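Local atomic coordinates of phosphate-binding protein PstS 2 (Streptococcus pneumoniae, PDB entry 4H1X), a protein that probably captures phosphate outside the cell membrane as the solute-binding lipoprotein of the PstSACB ABC transporter, which imports it. Residues N137-A142 / A228-A233; R104-V109 / T164-L169. One frame throughout, in Å; residues are numbered along the deposited sequence.

Contact 1: residues N137-A142 / A228-A233; sequences NKFIEA and ALDGIA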
# COMPACT_ATOMS: atom_id res chain seq x y z
N ASN A 137 -11.97 5.14 -2.24
CA ASN A 137 -11.19 4.02 -2.79
C ASN A 137 -10.62 3.13 -1.67
O ASN A 137 -9.75 2.27 -1.93
CB ASN A 137 -10.14 4.51 -3.76
CG ASN A 137 -10.81 4.81 -5.08
OD1 ASN A 137 -11.23 3.90 -5.79
ND2 ASN A 137 -11.05 6.09 -5.37
N LYS A 138 -11.16 3.30 -0.45
CA LYS A 138 -10.96 2.46 0.74
C LYS A 138 -9.51 2.51 1.33
O LYS A 138 -9.13 1.61 2.08
CB LYS A 138 -11.38 0.99 0.46
CG LYS A 138 -12.82 0.83 -0.08
CD LYS A 138 -13.86 1.06 1.00
CE LYS A 138 -15.19 0.44 0.64
NZ LYS A 138 -16.02 0.17 1.85
N PHE A 139 -8.78 3.60 1.09
CA PHE A 139 -7.50 3.83 1.76
C PHE A 139 -7.76 4.72 2.97
O PHE A 139 -8.83 5.30 3.09
CB PHE A 139 -6.48 4.48 0.80
CG PHE A 139 -6.05 3.54 -0.29
CD1 PHE A 139 -5.08 2.57 -0.05
CD2 PHE A 139 -6.61 3.62 -1.56
CE1 PHE A 139 -4.71 1.66 -1.05
CE2 PHE A 139 -6.23 2.73 -2.57
CZ PHE A 139 -5.27 1.77 -2.31
N ILE A 140 -6.78 4.84 3.85
CA ILE A 140 -6.92 5.69 5.03
C ILE A 140 -6.26 7.07 4.79
O ILE A 140 -5.14 7.14 4.28
CB ILE A 140 -6.35 4.95 6.26
CG1 ILE A 140 -7.27 3.74 6.59
CG2 ILE A 140 -6.19 5.89 7.46
CD1 ILE A 140 -6.61 2.58 7.27
N GLU A 141 -7.00 8.14 5.12
CA GLU A 141 -6.58 9.53 4.97
C GLU A 141 -5.83 9.97 6.25
O GLU A 141 -6.44 10.10 7.31
CB GLU A 141 -7.81 10.42 4.66
CG GLU A 141 -7.52 11.90 4.45
CD GLU A 141 -6.44 12.18 3.43
OE1 GLU A 141 -6.72 12.05 2.21
OE2 GLU A 141 -5.30 12.48 3.85
N ALA A 142 -4.50 10.19 6.13
CA ALA A 142 -3.62 10.62 7.23
C ALA A 142 -3.83 12.09 7.62
O ALA A 142 -3.66 12.44 8.80
CB ALA A 142 -2.16 10.39 6.86
N ALA A 228 -1.98 8.83 1.34
CA ALA A 228 -2.80 7.74 1.87
C ALA A 228 -1.96 6.81 2.72
O ALA A 228 -0.74 6.73 2.53
CB ALA A 228 -3.43 6.93 0.73
N LEU A 229 -2.64 6.08 3.61
CA LEU A 229 -2.03 5.01 4.39
C LEU A 229 -2.68 3.73 3.95
O LEU A 229 -3.91 3.66 3.81
CB LEU A 229 -2.16 5.20 5.91
CG LEU A 229 -1.55 6.47 6.49
CD1 LEU A 229 -1.79 6.51 7.99
CD2 LEU A 229 -0.06 6.56 6.20
N ASP A 230 -1.85 2.75 3.63
CA ASP A 230 -2.34 1.48 3.15
C ASP A 230 -2.07 0.44 4.21
O ASP A 230 -0.91 0.09 4.43
CB ASP A 230 -1.66 1.11 1.82
CG ASP A 230 -2.05 -0.26 1.29
OD1 ASP A 230 -3.28 -0.56 1.23
OD2 ASP A 230 -1.13 -1.04 0.95
N GLY A 231 -3.12 0.01 4.91
CA GLY A 231 -2.97 -1.02 5.92
C GLY A 231 -3.07 -2.38 5.25
O GLY A 231 -3.64 -2.51 4.15
N ILE A 232 -2.48 -3.40 5.88
CA ILE A 232 -2.53 -4.78 5.41
C ILE A 232 -3.20 -5.60 6.52
O ILE A 232 -2.79 -5.53 7.67
CB ILE A 232 -1.13 -5.32 5.01
CG1 ILE A 232 -0.55 -4.56 3.79
CG2 ILE A 232 -1.18 -6.84 4.76
CD1 ILE A 232 0.95 -4.74 3.58
N ALA A 233 -4.25 -6.33 6.17
CA ALA A 233 -4.96 -7.22 7.08
C ALA A 233 -4.48 -8.64 6.85
O ALA A 233 -4.34 -9.06 5.68
CB ALA A 233 -6.47 -7.14 6.84
O HOH W 1 -6.46 -0.34 1.90

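Contact 2: residues R104-V109 / T164-L169; sequences RPFNIV and TSVSSL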
# COMPACT_ATOMS: atom_id res chain seq x y z
N ARG A 104 1.81 0.91 5.40
CA ARG A 104 2.82 1.64 4.67
C ARG A 104 2.21 2.90 4.12
O ARG A 104 1.01 2.93 3.79
CB ARG A 104 3.42 0.78 3.54
CG ARG A 104 2.35 0.24 2.59
CD ARG A 104 2.92 -0.38 1.35
NE ARG A 104 1.85 -0.96 0.54
CZ ARG A 104 2.01 -1.41 -0.70
NH1 ARG A 104 3.21 -1.35 -1.28
NH2 ARG A 104 0.98 -1.89 -1.37
N PRO A 105 3.03 3.95 3.95
CA PRO A 105 2.50 5.18 3.35
C PRO A 105 2.52 5.10 1.83
O PRO A 105 3.38 4.42 1.25
CB PRO A 105 3.48 6.24 3.85
CG PRO A 105 4.81 5.51 3.94
CD PRO A 105 4.47 4.08 4.31
N PHE A 106 1.58 5.82 1.20
CA PHE A 106 1.62 6.08 -0.23
C PHE A 106 2.07 7.53 -0.35
O PHE A 106 1.29 8.45 -0.06
CB PHE A 106 0.29 5.84 -0.93
CG PHE A 106 -0.12 4.41 -1.19
CD1 PHE A 106 0.67 3.35 -0.74
CD2 PHE A 106 -1.25 4.13 -1.95
CE1 PHE A 106 0.31 2.02 -1.04
CE2 PHE A 106 -1.60 2.80 -2.25
CZ PHE A 106 -0.84 1.76 -1.76
N ASN A 107 3.37 7.70 -0.59
CA ASN A 107 3.97 9.02 -0.72
C ASN A 107 4.03 9.47 -2.17
O ASN A 107 4.31 8.67 -3.07
CB ASN A 107 5.41 9.00 -0.17
CG ASN A 107 5.46 8.96 1.33
OD1 ASN A 107 4.73 9.68 2.01
ND2 ASN A 107 6.32 8.13 1.87
N ILE A 108 3.85 10.76 -2.34
CA ILE A 108 4.13 11.50 -3.57
C ILE A 108 5.36 12.35 -3.24
O ILE A 108 5.54 12.77 -2.07
CB ILE A 108 2.95 12.33 -4.12
CG1 ILE A 108 2.46 13.38 -3.08
CG2 ILE A 108 1.84 11.40 -4.62
CD1 ILE A 108 1.56 14.42 -3.59
N VAL A 109 6.25 12.53 -4.21
CA VAL A 109 7.48 13.28 -4.01
C VAL A 109 7.61 14.27 -5.15
O VAL A 109 7.19 13.98 -6.27
CB VAL A 109 8.75 12.39 -3.88
CG1 VAL A 109 8.60 11.35 -2.77
CG2 VAL A 109 9.10 11.70 -5.19
N THR A 164 4.20 0.80 -8.35
CA THR A 164 3.02 0.16 -8.95
C THR A 164 1.87 0.18 -7.94
O THR A 164 0.70 0.24 -8.32
CB THR A 164 3.35 -1.28 -9.36
OG1 THR A 164 3.72 -2.05 -8.21
CG2 THR A 164 4.43 -1.36 -10.44
N SER A 165 2.21 0.11 -6.63
CA SER A 165 1.19 0.07 -5.57
C SER A 165 0.37 1.35 -5.50
O SER A 165 -0.80 1.31 -5.11
CB SER A 165 1.83 -0.17 -4.20
OG SER A 165 2.43 -1.46 -4.17
N VAL A 166 0.97 2.49 -5.87
CA VAL A 166 0.26 3.78 -5.80
C VAL A 166 -0.47 4.10 -7.11
O VAL A 166 -1.34 4.98 -7.11
CB VAL A 166 1.26 4.92 -5.44
CG1 VAL A 166 0.52 6.23 -5.11
CG2 VAL A 166 2.17 4.50 -4.28
N SER A 167 -0.13 3.40 -8.21
CA SER A 167 -0.67 3.66 -9.55
C SER A 167 -2.19 3.69 -9.64
O SER A 167 -2.74 4.62 -10.24
CB SER A 167 -0.14 2.64 -10.55
OG SER A 167 1.27 2.77 -10.64
N SER A 168 -2.89 2.67 -9.07
CA SER A 168 -4.35 2.61 -9.16
C SER A 168 -4.98 3.84 -8.51
O SER A 168 -5.83 4.47 -9.14
CB SER A 168 -4.90 1.33 -8.54
OG SER A 168 -6.30 1.30 -8.78
N LEU A 169 -4.53 4.20 -7.30
CA LEU A 169 -5.04 5.36 -6.58
C LEU A 169 -4.73 6.66 -7.35
O LEU A 169 -5.60 7.53 -7.44
CB LEU A 169 -4.48 5.43 -5.16
CG LEU A 169 -4.95 6.67 -4.36
CD1 LEU A 169 -6.49 6.73 -4.23
CD2 LEU A 169 -4.29 6.71 -2.99

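Contact 1: residues N137-A142 / A228-A233
Where helix 128-136 ends in a Schellman motif, with Lys-138 at positive phi as its C' residue, the chain turns and Ile-140 meets Leu-229 of strand 228-233 in a single antiparallel hydrogen-bonded pair. This bridge ties the loop to a strand of the main sheet. Two nearly straight bonds join them: Ile-140 N to Leu-229 O (3.1 Å) and Leu-229 N to Ile-140 O (2.8 Å), each donor lying in the plane of the accepting carbonyl.

On one side of this bridge Phe-139 CB rests on the small bump of Ala-228 CB, 3.9 Å away; a methyl group suits this place because it leaves room for the phenylalanine. With CG anti to the carbonyl carbon, the ring swings toward Asp-230 and brings CE1 to within 3.5 Å of Asp-230 OD1, which sits at the ring edge. On the other side Leu-229 fills the shallow groove between Ile-140 and Ala-142, CB by Ile-140 CB and CG 4.0 Å from Ala-142 CB.

A water lies between Asp-230 OD1 and Lys-138 O, its bond to the latter weak. Two backbone bonds thus hold the pairing, while the buried carboxylate is probably ionised because Arg-104 salt-bridges OD2; the ring edge adds little.

Contact 2: residues R104-V109 / T164-L169
Phe-106 has the most surface buried here: its flat ring leaves strand 104-109 and lies against residues 165-169 of helix 164-180. The two segments cross steeply, at 77°, with their axes 9.0 Å apart at closest approach, so the strand meets the helix over a short length. With CG anti to the carbonyl carbon (chi1 -76°), the ring points at the helix.

Val-166 supplies a methyl to one face of that ring. Its CG2 sits 4.1 Å from the centroid of the Phe-106 ring, close enough to the normal for a CH-pi contact, and displaced toward CG. A beta-branched residue suits the place, since its methyl stands close to the helix backbone and can reach a ring that lies alongside. Leu-169, one turn later, brings CD2 to the ring edge, 4.1 Å from Phe-106 CD2.

Ser-165 serves both the ring and the charge beside it. Its carbonyl oxygen lies 3.3 Å from Phe-106 CE2, while its hydroxyl accepts a bond from Arg-104: NH1 to Ser-165 OG is 3.0 Å, bent to 139° at the hydrogen. The extended arginine chain carries the guanidinium past the ring. Phe-106 CE1 stands 3.6 Å above the guanidinium plane, toward its rim, and Arg-104 NE lies in the ring plane, so the ring offers its edge to the guanidinium face and the two are not stacked in parallel.

The small hydroxyl of Ser-165 lets the helix come near this cation. A salt bridge from Asp-230 to NE probably balances much of the charge and fixes its orientation, and NH1 in turn holds the serine hydroxyl. Ser-165 OG (weakly) and Thr-164 OG1 bond a citrate, probably from the crystallisation liquor; these hydroxyls mark a polar pocket, consistent with a ligand such as phosphate.

The centres of contacts 1 and 2 lie about 10 Å apart, and each is about 7 Å from the centre of the chain. Strands 103-110 and 223-236 are antiparallel neighbours in the large mixed sheet of a PBP-superfamily fold, that of periplasmic binding proteins, and each contact takes one of them. Along the sequence the segments alternate: 104-109, 137-142, 164-169, 228-233. Contact 1 adds the loop after helix 128-136 to the second strand, whereas contact 2 sets residues 164-169 of helix 164-180 on the first. The rings of Phe-139 and Phe-106 meet, and Leu-169 touches both, so the contacts share an aromatic and aliphatic cluster. The citrate lies at the Thr-164/Ser-165 side of contact 2; contact 1 is packing around the same strand pair.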